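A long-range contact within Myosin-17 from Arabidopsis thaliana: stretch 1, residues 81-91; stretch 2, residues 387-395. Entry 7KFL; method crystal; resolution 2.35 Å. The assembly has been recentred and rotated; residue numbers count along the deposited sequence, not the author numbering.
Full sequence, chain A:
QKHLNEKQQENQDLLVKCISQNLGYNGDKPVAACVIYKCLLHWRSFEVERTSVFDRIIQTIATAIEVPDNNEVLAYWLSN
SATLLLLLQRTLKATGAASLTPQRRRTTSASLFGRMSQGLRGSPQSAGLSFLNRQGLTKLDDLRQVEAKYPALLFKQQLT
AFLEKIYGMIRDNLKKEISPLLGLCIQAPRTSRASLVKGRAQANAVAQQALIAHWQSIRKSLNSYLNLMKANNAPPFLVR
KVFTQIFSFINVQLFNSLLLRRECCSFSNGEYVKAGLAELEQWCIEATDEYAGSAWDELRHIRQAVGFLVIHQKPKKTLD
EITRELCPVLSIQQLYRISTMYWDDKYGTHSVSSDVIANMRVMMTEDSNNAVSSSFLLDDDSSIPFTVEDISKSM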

# COMPACT_ATOMS: atom_id res chain seq x y z
N SER A 81 -9.02 14.14 2.31
CA SER A 81 -8.71 13.91 3.74
C SER A 81 -7.26 14.32 4.03
O SER A 81 -7.04 15.02 5.04
CB SER A 81 -8.96 12.48 4.13
OG SER A 81 -10.30 12.12 3.85
N ALA A 82 -6.33 13.91 3.18
CA ALA A 82 -4.88 14.20 3.30
C ALA A 82 -4.67 15.72 3.32
O ALA A 82 -3.94 16.19 4.22
CB ALA A 82 -4.12 13.55 2.17
N THR A 83 -5.30 16.46 2.40
CA THR A 83 -5.17 17.93 2.27
C THR A 83 -5.83 18.62 3.47
O THR A 83 -5.23 19.58 3.99
CB THR A 83 -5.73 18.44 0.93
OG1 THR A 83 -5.11 17.69 -0.11
CG2 THR A 83 -5.49 19.92 0.71
N LEU A 84 -7.01 18.16 3.90
CA LEU A 84 -7.74 18.75 5.05
C LEU A 84 -6.91 18.56 6.33
O LEU A 84 -6.77 19.55 7.08
CB LEU A 84 -9.13 18.12 5.20
CG LEU A 84 -10.01 18.73 6.30
CD1 LEU A 84 -9.91 20.25 6.32
CD2 LEU A 84 -11.46 18.30 6.13
N LEU A 85 -6.38 17.35 6.55
CA LEU A 85 -5.56 17.02 7.74
C LEU A 85 -4.27 17.85 7.73
O LEU A 85 -3.85 18.28 8.82
CB LEU A 85 -5.25 15.51 7.75
CG LEU A 85 -6.34 14.64 8.37
CD1 LEU A 85 -6.18 13.19 7.96
CD2 LEU A 85 -6.35 14.77 9.88
N LEU A 86 -3.68 18.07 6.55
CA LEU A 86 -2.46 18.91 6.36
C LEU A 86 -2.75 20.33 6.87
O LEU A 86 -1.91 20.88 7.60
CB LEU A 86 -2.07 18.90 4.88
CG LEU A 86 -0.80 19.64 4.47
CD1 LEU A 86 -1.11 20.99 3.84
CD2 LEU A 86 0.18 19.81 5.62
N LEU A 87 -3.92 20.88 6.53
CA LEU A 87 -4.37 22.24 6.95
C LEU A 87 -4.60 22.23 8.47
O LEU A 87 -4.07 23.13 9.14
CB LEU A 87 -5.65 22.62 6.20
CG LEU A 87 -5.52 22.72 4.68
CD1 LEU A 87 -6.89 22.66 4.01
CD2 LEU A 87 -4.79 23.99 4.28
N LEU A 88 -5.36 21.25 8.97
CA LEU A 88 -5.66 21.06 10.42
C LEU A 88 -4.36 20.92 11.22
O LEU A 88 -4.27 21.52 12.30
CB LEU A 88 -6.55 19.82 10.61
CG LEU A 88 -7.97 19.91 10.06
CD1 LEU A 88 -8.78 18.69 10.48
CD2 LEU A 88 -8.67 21.19 10.51
N GLN A 89 -3.39 20.15 10.69
CA GLN A 89 -2.08 19.88 11.35
C GLN A 89 -1.31 21.19 11.56
O GLN A 89 -0.64 21.30 12.60
CB GLN A 89 -1.26 18.90 10.50
CG GLN A 89 0.15 18.65 11.02
CD GLN A 89 0.19 17.94 12.35
OE1 GLN A 89 -0.75 17.23 12.72
NE2 GLN A 89 1.28 18.11 13.08
N ARG A 90 -1.40 22.12 10.61
CA ARG A 90 -0.64 23.40 10.61
C ARG A 90 -1.47 24.53 11.24
O ARG A 90 -0.93 25.65 11.34
CB ARG A 90 -0.24 23.78 9.18
CG ARG A 90 0.77 22.84 8.54
CD ARG A 90 1.14 23.28 7.13
NE ARG A 90 2.02 22.34 6.45
CZ ARG A 90 2.42 22.45 5.18
NH1 ARG A 90 2.02 23.46 4.43
NH2 ARG A 90 3.22 21.53 4.66
N THR A 91 -2.71 24.26 11.65
CA THR A 91 -3.68 25.28 12.15
C THR A 91 -3.97 25.05 13.64
O THR A 91 -3.60 25.93 14.44
CB THR A 91 -4.97 25.25 11.32
OG1 THR A 91 -4.63 25.62 9.98
CG2 THR A 91 -6.05 26.18 11.84
N THR A 387 2.34 8.70 9.57
CA THR A 387 1.67 9.60 10.55
C THR A 387 1.29 10.90 9.83
O THR A 387 1.87 11.17 8.76
CB THR A 387 2.58 9.85 11.76
OG1 THR A 387 3.81 10.41 11.29
CG2 THR A 387 2.86 8.59 12.55
N VAL A 388 0.35 11.67 10.39
CA VAL A 388 -0.17 12.94 9.80
C VAL A 388 1.00 13.93 9.66
O VAL A 388 0.96 14.74 8.71
CB VAL A 388 -1.33 13.52 10.63
CG1 VAL A 388 -1.75 14.90 10.14
CG2 VAL A 388 -2.53 12.59 10.66
N GLU A 389 1.99 13.86 10.56
CA GLU A 389 3.21 14.71 10.55
C GLU A 389 4.07 14.35 9.33
O GLU A 389 4.60 15.29 8.70
CB GLU A 389 3.98 14.54 11.86
CG GLU A 389 5.19 15.46 11.99
CD GLU A 389 4.89 16.95 12.04
OE1 GLU A 389 3.72 17.31 12.30
OE2 GLU A 389 5.82 17.74 11.83
N ASP A 390 4.22 13.06 9.01
CA ASP A 390 4.97 12.56 7.82
C ASP A 390 4.32 13.10 6.55
O ASP A 390 5.05 13.62 5.68
CB ASP A 390 5.02 11.03 7.76
CG ASP A 390 5.91 10.38 8.80
OD1 ASP A 390 6.80 11.08 9.34
OD2 ASP A 390 5.71 9.18 9.07
N ILE A 391 2.99 12.95 6.44
CA ILE A 391 2.18 13.42 5.27
C ILE A 391 2.45 14.91 5.06
O ILE A 391 2.72 15.30 3.91
CB ILE A 391 0.68 13.12 5.48
CG1 ILE A 391 0.39 11.62 5.49
CG2 ILE A 391 -0.17 13.85 4.44
CD1 ILE A 391 -1.07 11.26 5.60
N SER A 392 2.37 15.71 6.13
CA SER A 392 2.57 17.18 6.13
C SER A 392 4.04 17.53 5.84
O SER A 392 4.27 18.53 5.13
CB SER A 392 2.12 17.79 7.44
OG SER A 392 2.98 17.42 8.50
N LYS A 393 4.99 16.74 6.37
CA LYS A 393 6.46 16.97 6.22
C LYS A 393 6.82 16.99 4.73
O LYS A 393 7.59 17.88 4.33
CB LYS A 393 7.27 15.91 6.99
CG LYS A 393 7.83 16.38 8.33
CD LYS A 393 7.92 15.31 9.40
CE LYS A 393 9.25 14.60 9.46
NZ LYS A 393 9.19 13.40 10.33
N SER A 394 6.29 16.04 3.95
CA SER A 394 6.36 16.03 2.47
C SER A 394 5.25 16.94 1.91
O SER A 394 4.24 17.12 2.61
CB SER A 394 6.26 14.63 1.92
OG SER A 394 4.99 14.06 2.19
N MET A 395 5.45 17.48 0.70
CA MET A 395 4.50 18.38 -0.01
C MET A 395 4.29 19.65 0.82
O MET A 395 5.24 20.34 1.19
CB MET A 395 3.15 17.67 -0.26
CG MET A 395 2.01 18.10 0.66
SD MET A 395 0.51 17.13 0.39
CE MET A 395 0.41 16.22 1.93

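This is a compact, nearly perpendicular packing of two helices, mixing apolar and polar side chains at its centre and tied at one side by a single hydrogen bond from an arginine to a backbone carbonyl. The axes of helix 81-89 and helix 388-393 cross at -95° and approach to 9.5 Å, so each helix offers the other only a short patch, and the two stretches, both sides summed, bury 457 Å².

The small side chain of Ser392 suits the place where the backbones come closest. Its CA lies 5.3 Å from the CA of Leu86, and the CD2 of Leu86 reaches to 3.3 Å from the CB of Ser392. A buried hydroxyl is best satisfied by a partner, and Ser392 finds one in its own helix: its OG donates to the O of Glu389 at 2.7 Å. Val388 also points toward helix 81-89; its CG1 lies 4.3 Å from the CB of Leu85 and 3.6 Å from the OE1 of Gln89, the branched side chain filling space beside the leucine backbone. One turn later Ile391 points the same way, its CG2 4.4 Å from the O of Ala82. That carbonyl already accepts the helical bond from the N of Leu86, so an apolar neighbour leaves no acceptor stranded.

Gln89 combines a methylene stem, able to pack against apolar groups, with a polar end; its NE2 lies 2.7 Å from the OE1 of Glu389. Arg90 has the reach its position requires. Its CA-to-CB bond points sideways, but the extended chain brings NH2 to the O of Ser392, forming a 3.2 Å hydrogen bond with an N-H...O angle of 144°. The acceptor lies near the guanidinium plane, at its edge, where the N-H groups point. Met395, long and flexible, brings its CE to 4.4 Å from the CG of Leu86, extending the apolar contact beyond helix 388-393.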